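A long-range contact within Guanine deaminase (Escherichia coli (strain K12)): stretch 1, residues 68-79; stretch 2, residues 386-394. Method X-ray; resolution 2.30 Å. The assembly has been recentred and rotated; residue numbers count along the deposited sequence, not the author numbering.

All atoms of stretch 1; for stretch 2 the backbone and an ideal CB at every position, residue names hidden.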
# COMPACT_ATOMS: atom_id res chain seq x y z
N ASP A 68 23.99 4.38 20.91
CA ASP A 68 23.00 3.63 21.67
C ASP A 68 21.65 3.72 20.96
O ASP A 68 20.94 4.72 21.08
CB ASP A 68 22.94 4.16 23.10
CG ASP A 68 22.06 3.33 24.01
OD1 ASP A 68 21.52 2.30 23.54
OD2 ASP A 68 21.88 3.72 25.18
N TYR A 69 21.29 2.67 20.22
CA TYR A 69 20.01 2.60 19.53
C TYR A 69 19.04 1.65 20.21
O TYR A 69 18.20 1.03 19.55
CB TYR A 69 20.22 2.19 18.07
CG TYR A 69 21.03 3.16 17.26
CD1 TYR A 69 20.66 4.50 17.16
CD2 TYR A 69 22.17 2.75 16.57
CE1 TYR A 69 21.41 5.40 16.41
CE2 TYR A 69 22.92 3.64 15.82
CZ TYR A 69 22.54 4.97 15.74
OH TYR A 69 23.28 5.85 15.00
N ARG A 70 19.14 1.52 21.54
CA ARG A 70 18.23 0.65 22.27
C ARG A 70 16.80 1.17 22.17
O ARG A 70 16.56 2.38 22.24
CB ARG A 70 18.66 0.52 23.73
CG ARG A 70 19.85 -0.42 23.90
CD ARG A 70 20.31 -0.52 25.34
NE ARG A 70 20.83 0.75 25.84
CZ ARG A 70 21.18 0.97 27.10
NH1 ARG A 70 21.07 -0.00 27.99
NH2 ARG A 70 21.64 2.16 27.47
N GLY A 71 15.86 0.25 21.99
CA GLY A 71 14.50 0.58 21.64
C GLY A 71 14.21 0.50 20.16
O GLY A 71 13.04 0.40 19.78
N LYS A 72 15.24 0.50 19.33
CA LYS A 72 15.11 0.34 17.89
C LYS A 72 15.47 -1.09 17.49
O LYS A 72 15.93 -1.89 18.31
CB LYS A 72 16.02 1.34 17.15
CG LYS A 72 15.98 2.76 17.69
CD LYS A 72 14.68 3.46 17.34
CE LYS A 72 14.84 4.97 17.33
NZ LYS A 72 15.06 5.54 18.69
N LEU A 73 15.26 -1.39 16.22
CA LEU A 73 15.63 -2.69 15.66
C LEU A 73 16.60 -2.48 14.50
O LEU A 73 16.31 -1.73 13.57
CB LEU A 73 14.38 -3.44 15.20
CG LEU A 73 14.43 -4.97 15.29
CD1 LEU A 73 14.11 -5.43 16.71
CD2 LEU A 73 13.45 -5.56 14.29
N ILE A 74 17.74 -3.17 14.54
CA ILE A 74 18.81 -2.99 13.57
C ILE A 74 18.82 -4.19 12.65
O ILE A 74 18.92 -5.35 13.10
CB ILE A 74 20.17 -2.79 14.26
CG1 ILE A 74 20.08 -1.66 15.29
CG2 ILE A 74 21.26 -2.51 13.24
CD1 ILE A 74 21.40 -1.39 16.01
N VAL A 75 18.72 -3.92 11.35
CA VAL A 75 18.62 -4.95 10.32
C VAL A 75 19.69 -4.67 9.27
O VAL A 75 20.19 -3.54 9.16
CB VAL A 75 17.22 -4.99 9.68
CG1 VAL A 75 16.17 -5.20 10.75
CG2 VAL A 75 16.94 -3.69 8.93
N PRO A 76 20.09 -5.68 8.51
CA PRO A 76 20.99 -5.42 7.38
C PRO A 76 20.29 -4.55 6.35
O PRO A 76 19.07 -4.55 6.22
CB PRO A 76 21.29 -6.82 6.83
CG PRO A 76 20.92 -7.76 7.93
CD PRO A 76 19.79 -7.12 8.65
N GLY A 77 21.10 -3.78 5.61
CA GLY A 77 20.54 -2.90 4.60
C GLY A 77 19.72 -3.66 3.58
O GLY A 77 20.04 -4.79 3.20
N PHE A 78 18.61 -3.05 3.15
CA PHE A 78 17.75 -3.69 2.17
C PHE A 78 18.39 -3.70 0.78
O PHE A 78 19.15 -2.79 0.41
CB PHE A 78 16.39 -3.00 2.12
CG PHE A 78 15.66 -3.01 3.44
CD1 PHE A 78 15.57 -4.18 4.17
CD2 PHE A 78 15.10 -1.86 3.95
CE1 PHE A 78 14.92 -4.20 5.39
CE2 PHE A 78 14.45 -1.87 5.16
CZ PHE A 78 14.36 -3.05 5.89
N VAL A 79 18.02 -4.72 0.01
CA VAL A 79 18.58 -4.99 -1.31
C VAL A 79 17.44 -4.91 -2.32
O VAL A 79 16.53 -5.75 -2.32
CB VAL A 79 19.26 -6.36 -1.37
CG1 VAL A 79 19.83 -6.61 -2.77
CG2 VAL A 79 20.36 -6.46 -0.31
N UNK A 386 29.59 -3.33 6.28
CA UNK A 386 28.68 -2.82 7.31
C UNK A 386 27.69 -1.83 6.70
O UNK A 386 27.76 -0.62 6.89
CB UNK A 386 29.46 -2.16 8.44
N UNK A 387 26.73 -2.39 5.97
CA UNK A 387 25.57 -1.67 5.46
C UNK A 387 24.39 -2.10 6.31
O UNK A 387 23.99 -3.27 6.26
CB UNK A 387 25.33 -1.94 3.97
N UNK A 388 23.82 -1.18 7.09
CA UNK A 388 22.71 -1.59 7.93
C UNK A 388 21.78 -0.41 8.20
O UNK A 388 22.12 0.74 7.93
CB UNK A 388 23.22 -2.18 9.25
N UNK A 389 20.60 -0.73 8.72
CA UNK A 389 19.53 0.23 8.94
C UNK A 389 19.03 0.08 10.37
O UNK A 389 18.72 -1.03 10.82
CB UNK A 389 18.39 0.03 7.94
N UNK A 390 18.97 1.20 11.08
CA UNK A 390 18.28 1.27 12.36
C UNK A 390 16.84 1.67 12.09
O UNK A 390 16.58 2.75 11.55
CB UNK A 390 18.96 2.25 13.31
N UNK A 391 15.90 0.80 12.49
CA UNK A 391 14.48 0.88 12.24
C UNK A 391 13.73 1.22 13.51
O UNK A 391 14.09 0.75 14.60
CB UNK A 391 13.96 -0.43 11.65
N UNK A 392 12.68 2.02 13.37
CA UNK A 392 11.79 2.35 14.48
C UNK A 392 10.47 1.64 14.20
O UNK A 392 9.62 2.17 13.49
CB UNK A 392 11.60 3.86 14.63
N UNK A 393 10.26 0.44 14.74
CA UNK A 393 9.02 -0.29 14.44
C UNK A 393 7.79 0.30 15.10
O UNK A 393 6.67 -0.11 14.78
CB UNK A 393 9.16 -1.75 14.87
N UNK A 394 7.96 1.23 16.04
CA UNK A 394 6.87 1.89 16.76
C UNK A 394 6.72 3.34 16.30
O UNK A 394 6.36 4.22 17.09
CB UNK A 394 7.12 1.84 18.27

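Residues 73-76 and 388-391 pair as antiparallel strands, so backbone bonds fix the register before any side chain is considered.

Position 386 lies out of reach of stretch 1. Nothing there limits the choice. It is Ala-386.

At position 387 the CA-to-CB bond points sideways, and the ideal CB is 4.9 Å from Gly-77 N. The backbone does the work: Gly-77 N donates to the O of 387 at 3.0 Å. Many side chains would suit. The residue is Asp-387, and its carboxylate oxygens are hydrogen-bonded elsewhere in the structure.

At position 388 CB also points sideways, 3.3 Å from Val-75 O and 4.5 Å from Ile-74 CG2. An apolar chain, branched or aromatic, could cover that methyl. The residue is Phe-388. With chi1 at p, its CD2 comes 3.6 Å from Ile-74 CG2.

Position 389 is bonded both ways to Val-75: its N to Val-75 O and Val-75 N to its O, each 2.9 Å. Its CB shares a face of the sheet with Leu-73 and Val-75, 4.1 Å from Val-75 CG2. Beta-branched or other modest apolar residues would fit. It is Val-389. Its CG2 packs 3.8 Å from Gly-77 CA, where stretch 1 has no side chain.

Position 390 makes a non-hydrogen-bonded pair with Ile-74. Its CB lies on the same face as Ile-74, 4.5 Å from both Ile-74 CG1 and Tyr-69 CG. Valine, isoleucine or leucine would be reasonable. It is Val-390. CG2 sits over one face of the Tyr-69 ring, 4.0 Å from its centroid, a CH-pi contact. CG1 reaches Lys-72 CB at 3.5 Å.

At position 391 the N donates to Leu-73 O at 2.8 Å, and the O accepts from Leu-73 N at 2.9 Å. CB is tight against Leu-73 O at 3.3 Å, and 5.2 Å from Val-75 CG2. A longer apolar chain could reach Val-75 and the Phe-78 ring beyond; leucine or methionine are candidates. It is Met-391. CG lies 3.8 Å from Val-75 CG2, and SD lies 4.0 Å from Phe-78 CZ, an oblique sulfur-aromatic contact.

Position 392 points sideways, its CB 4.1 Å from Lys-72 CD. A polar or acidic chain with an aliphatic stem would suit. Glu-392 lays CG 4.0 Å from Lys-72 CD; no salt bridge forms between them.

At position 393 CB points toward stretch 1, but lies 5.5 Å from Leu-73 CB. Phi of -72° permits proline. Pro-393 brings CD 4.3 Å from Leu-73 N.

Position 394 has nothing of stretch 1 near its CB. It is Thr-394.

Stretch 2, residues 386-394: ADFVVMEPT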
# COMPACT_ATOMS: atom_id res chain seq x y z
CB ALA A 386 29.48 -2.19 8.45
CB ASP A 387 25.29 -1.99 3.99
CG ASP A 387 26.43 -1.61 3.06
OD1 ASP A 387 27.28 -0.77 3.44
OD2 ASP A 387 26.46 -2.16 1.93
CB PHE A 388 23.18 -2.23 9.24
CG PHE A 388 24.03 -1.34 10.11
CD1 PHE A 388 25.40 -1.25 9.91
CD2 PHE A 388 23.46 -0.62 11.15
CE1 PHE A 388 26.19 -0.44 10.72
CE2 PHE A 388 24.24 0.19 11.96
CZ PHE A 388 25.61 0.28 11.74
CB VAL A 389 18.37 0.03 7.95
CG1 VAL A 389 17.33 1.14 8.12
CG2 VAL A 389 18.88 -0.02 6.52
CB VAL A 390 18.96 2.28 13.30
CG1 VAL A 390 18.33 2.22 14.68
CG2 VAL A 390 20.47 2.00 13.37
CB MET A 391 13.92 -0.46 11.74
CG MET A 391 14.65 -1.12 10.60
SD MET A 391 13.97 -0.65 9.02
CE MET A 391 12.27 -1.18 9.24
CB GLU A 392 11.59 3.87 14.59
CG GLU A 392 11.02 4.33 15.92
CD GLU A 392 10.80 5.82 15.97
OE1 GLU A 392 11.32 6.52 15.08
OE2 GLU A 392 10.11 6.30 16.90
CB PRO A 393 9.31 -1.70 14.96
CG PRO A 393 10.31 -1.50 16.03
CD PRO A 393 11.16 -0.33 15.62
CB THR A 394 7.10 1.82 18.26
OG1 THR A 394 8.39 2.35 18.58
CG2 THR A 394 7.02 0.37 18.76
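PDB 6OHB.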